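Local atomic coordinates of hypothetical protein BP2299 (Bordetella pertussis Tohama I, PDB entry 2FQP), a protein that is of unknown function but adopts the double-stranded beta-helix fold of the cupins and binds a zinc ion through three histidines. Residues G29-H34 and E76-N81. Numbering follows the deposited sequence.
Sequences GETGWH and EHNVIN. With ZN (zinc ion), chain E.
His34 and His77 both place CG between the backbone N and the carbonyl carbon (chi1 60° and 62°), setting CG on the same face of the paired backbones; the imidazoles reach from there to one zinc ion. Their NE2 atoms bind the metal at 2.0 Å from His34 and 2.3 Å from His77, the rings meeting obliquely. Gly32 O lies in the plane of the His34 ring and accepts from ND1 at 2.9 Å, fixing the ring's rotation, while Val79 CG2 sits over the centre of one His77 face. Gly32 O also accepts from Thr31 OG1, and that hydroxyl in turn accepts a hydrogen bond from Val79 N at 3.0 Å, where a backbone carbonyl would serve in regular pairing. On the other side, Asn78 ND2 meets Glu30 OE1 from above the carboxylate plane (2.9 Å). Trp33 lays its six-membered ring over His77 CA in a CH-pi contact, and its NE1 points almost straight at Glu76 OE1 (3.2 Å). His34 and His77 form an antiparallel hydrogen-bonded pair; after a one-residue shift in register, Asn81 N bonds to Gly29 O and Thr31 N to Val79 O. His36 completes the protein's share of the zinc site, a histidine cluster characteristic of cupins. Strand 76-80 runs between strand 34-35, outermost of its sheet within this chain, and strand 48-54, whose Glu53 also binds Asn78 ND2.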
loop_
_atom_site.group_PDB
_atom_site.type_symbol
_atom_site.label_atom_id
_atom_site.label_comp_id
_atom_site.label_asym_id
_atom_site.label_seq_id
_atom_site.Cartn_x
_atom_site.Cartn_y
_atom_site.Cartn_z
ATOM N N GLY A 29 19.309 3.816 -7.390
ATOM C CA GLY A 29 18.893 2.621 -8.095
ATOM C C GLY A 29 17.772 2.926 -9.071
ATOM O O GLY A 29 17.133 3.965 -8.975
ATOM N N GLU A 30 17.535 2.003 -9.994
ATOM C CA GLU A 30 16.450 2.151 -10.996
ATOM C C GLU A 30 15.741 0.841 -11.371
ATOM O O GLU A 30 16.274 -0.245 -11.214
ATOM C CB GLU A 30 16.997 2.791 -12.281
ATOM C CG GLU A 30 17.927 1.857 -13.047
ATOM C CD GLU A 30 18.554 2.487 -14.291
ATOM O OE1 GLU A 30 18.244 3.669 -14.609
ATOM O OE2 GLU A 30 19.382 1.789 -14.907
ATOM N N THR A 31 14.547 0.964 -11.941
ATOM C CA THR A 31 13.801 -0.195 -12.447
ATOM C C THR A 31 14.279 -0.777 -13.753
ATOM O O THR A 31 14.085 -1.989 -13.999
ATOM C CB THR A 31 12.301 0.125 -12.654
ATOM O OG1 THR A 31 12.188 1.317 -13.432
ATOM C CG2 THR A 31 11.622 0.313 -11.330
ATOM N N GLY A 32 14.835 0.087 -14.603
ATOM C CA GLY A 32 14.952 -0.160 -16.044
ATOM C C GLY A 32 13.626 0.192 -16.681
ATOM O O GLY A 32 12.590 0.276 -15.996
ATOM N N TRP A 33 13.644 0.433 -17.973
ATOM C CA TRP A 33 12.417 0.736 -18.682
ATOM C C TRP A 33 11.479 -0.466 -18.623
ATOM O O TRP A 33 11.900 -1.596 -18.756
ATOM C CB TRP A 33 12.713 1.065 -20.137
ATOM C CG TRP A 33 11.612 1.826 -20.809
ATOM C CD1 TRP A 33 10.543 1.312 -21.490
ATOM C CD2 TRP A 33 11.486 3.250 -20.873
ATOM N NE1 TRP A 33 9.749 2.338 -21.976
ATOM C CE2 TRP A 33 10.327 3.536 -21.632
ATOM C CE3 TRP A 33 12.259 4.307 -20.404
ATOM C CZ2 TRP A 33 9.901 4.834 -21.878
ATOM C CZ3 TRP A 33 11.826 5.625 -20.675
ATOM C CH2 TRP A 33 10.668 5.856 -21.393
ATOM N N HIS A 34 10.200 -0.187 -18.503
ATOM C CA HIS A 34 9.153 -1.194 -18.494
ATOM C C HIS A 34 7.814 -0.565 -18.916
ATOM O O HIS A 34 7.642 0.665 -18.886
ATOM C CB HIS A 34 9.051 -1.847 -17.106
ATOM C CG HIS A 34 8.745 -0.894 -15.999
ATOM N ND1 HIS A 34 9.710 -0.061 -15.475
ATOM C CD2 HIS A 34 7.602 -0.632 -15.312
ATOM C CE1 HIS A 34 9.178 0.660 -14.495
ATOM N NE2 HIS A 34 7.909 0.323 -14.365
ATOM N N GLU A 76 4.675 3.850 -19.606
ATOM C CA GLU A 76 6.018 3.389 -20.029
ATOM C C GLU A 76 6.993 4.329 -19.412
ATOM O O GLU A 76 6.902 5.535 -19.611
ATOM C CB GLU A 76 6.186 3.401 -21.542
ATOM C CG GLU A 76 5.287 2.427 -22.273
ATOM C CD GLU A 76 5.912 1.884 -23.578
ATOM O OE1 GLU A 76 7.145 2.061 -23.840
ATOM O OE2 GLU A 76 5.141 1.268 -24.338
ATOM N N HIS A 77 7.913 3.797 -18.615
ATOM C CA HIS A 77 8.910 4.625 -17.962
ATOM C C HIS A 77 10.052 3.842 -17.320
ATOM O O HIS A 77 10.023 2.624 -17.258
ATOM C CB HIS A 77 8.243 5.489 -16.877
ATOM C CG HIS A 77 7.603 4.709 -15.769
ATOM N ND1 HIS A 77 6.847 5.329 -14.794
ATOM C CD2 HIS A 77 7.583 3.389 -15.477
ATOM C CE1 HIS A 77 6.416 4.431 -13.931
ATOM N NE2 HIS A 77 6.833 3.242 -14.321
ATOM N N ASN A 78 11.049 4.601 -16.866
ATOM C CA ASN A 78 12.119 4.152 -16.036
ATOM C C ASN A 78 11.986 4.962 -14.744
ATOM O O ASN A 78 11.731 6.152 -14.774
ATOM C CB ASN A 78 13.494 4.363 -16.662
ATOM C CG ASN A 78 14.639 3.916 -15.723
ATOM O OD1 ASN A 78 14.519 2.901 -15.065
ATOM N ND2 ASN A 78 15.725 4.718 -15.647
ATOM N N VAL A 79 12.138 4.310 -13.604
ATOM C CA VAL A 79 11.987 4.998 -12.350
ATOM C C VAL A 79 13.286 4.894 -11.582
ATOM O O VAL A 79 13.789 3.819 -11.430
ATOM C CB VAL A 79 10.901 4.324 -11.481
ATOM C CG1 VAL A 79 10.778 4.992 -10.127
ATOM C CG2 VAL A 79 9.568 4.385 -12.182
ATOM N N ILE A 80 13.746 6.010 -11.060
ATOM C CA ILE A 80 15.040 6.133 -10.430
ATOM C C ILE A 80 14.880 6.703 -9.029
ATOM O O ILE A 80 14.100 7.633 -8.800
ATOM C CB ILE A 80 15.982 7.070 -11.249
ATOM C CG1 ILE A 80 16.365 6.444 -12.592
ATOM C CG2 ILE A 80 17.276 7.397 -10.495
ATOM C CD1 ILE A 80 16.909 7.474 -13.580
ATOM N N ASN A 81 15.644 6.165 -8.084
ATOM C CA ASN A 81 15.762 6.702 -6.736
ATOM C C ASN A 81 17.004 7.617 -6.678
ATOM O O ASN A 81 18.125 7.112 -6.612
ATOM C CB ASN A 81 15.960 5.563 -5.740
ATOM C CG ASN A 81 16.216 6.047 -4.351
ATOM O OD1 ASN A 81 15.891 7.192 -3.994
ATOM N ND2 ASN A 81 16.794 5.168 -3.520
HETATM ZN ZN ZN E . 6.594 1.281 -13.166
HETATM O O HOH W 1 6.887 -0.517 -11.616
HETATM O O HOH W 2 8.324 1.479 -11.715
HETATM O O HOH W 3 5.854 1.949 -11.393
#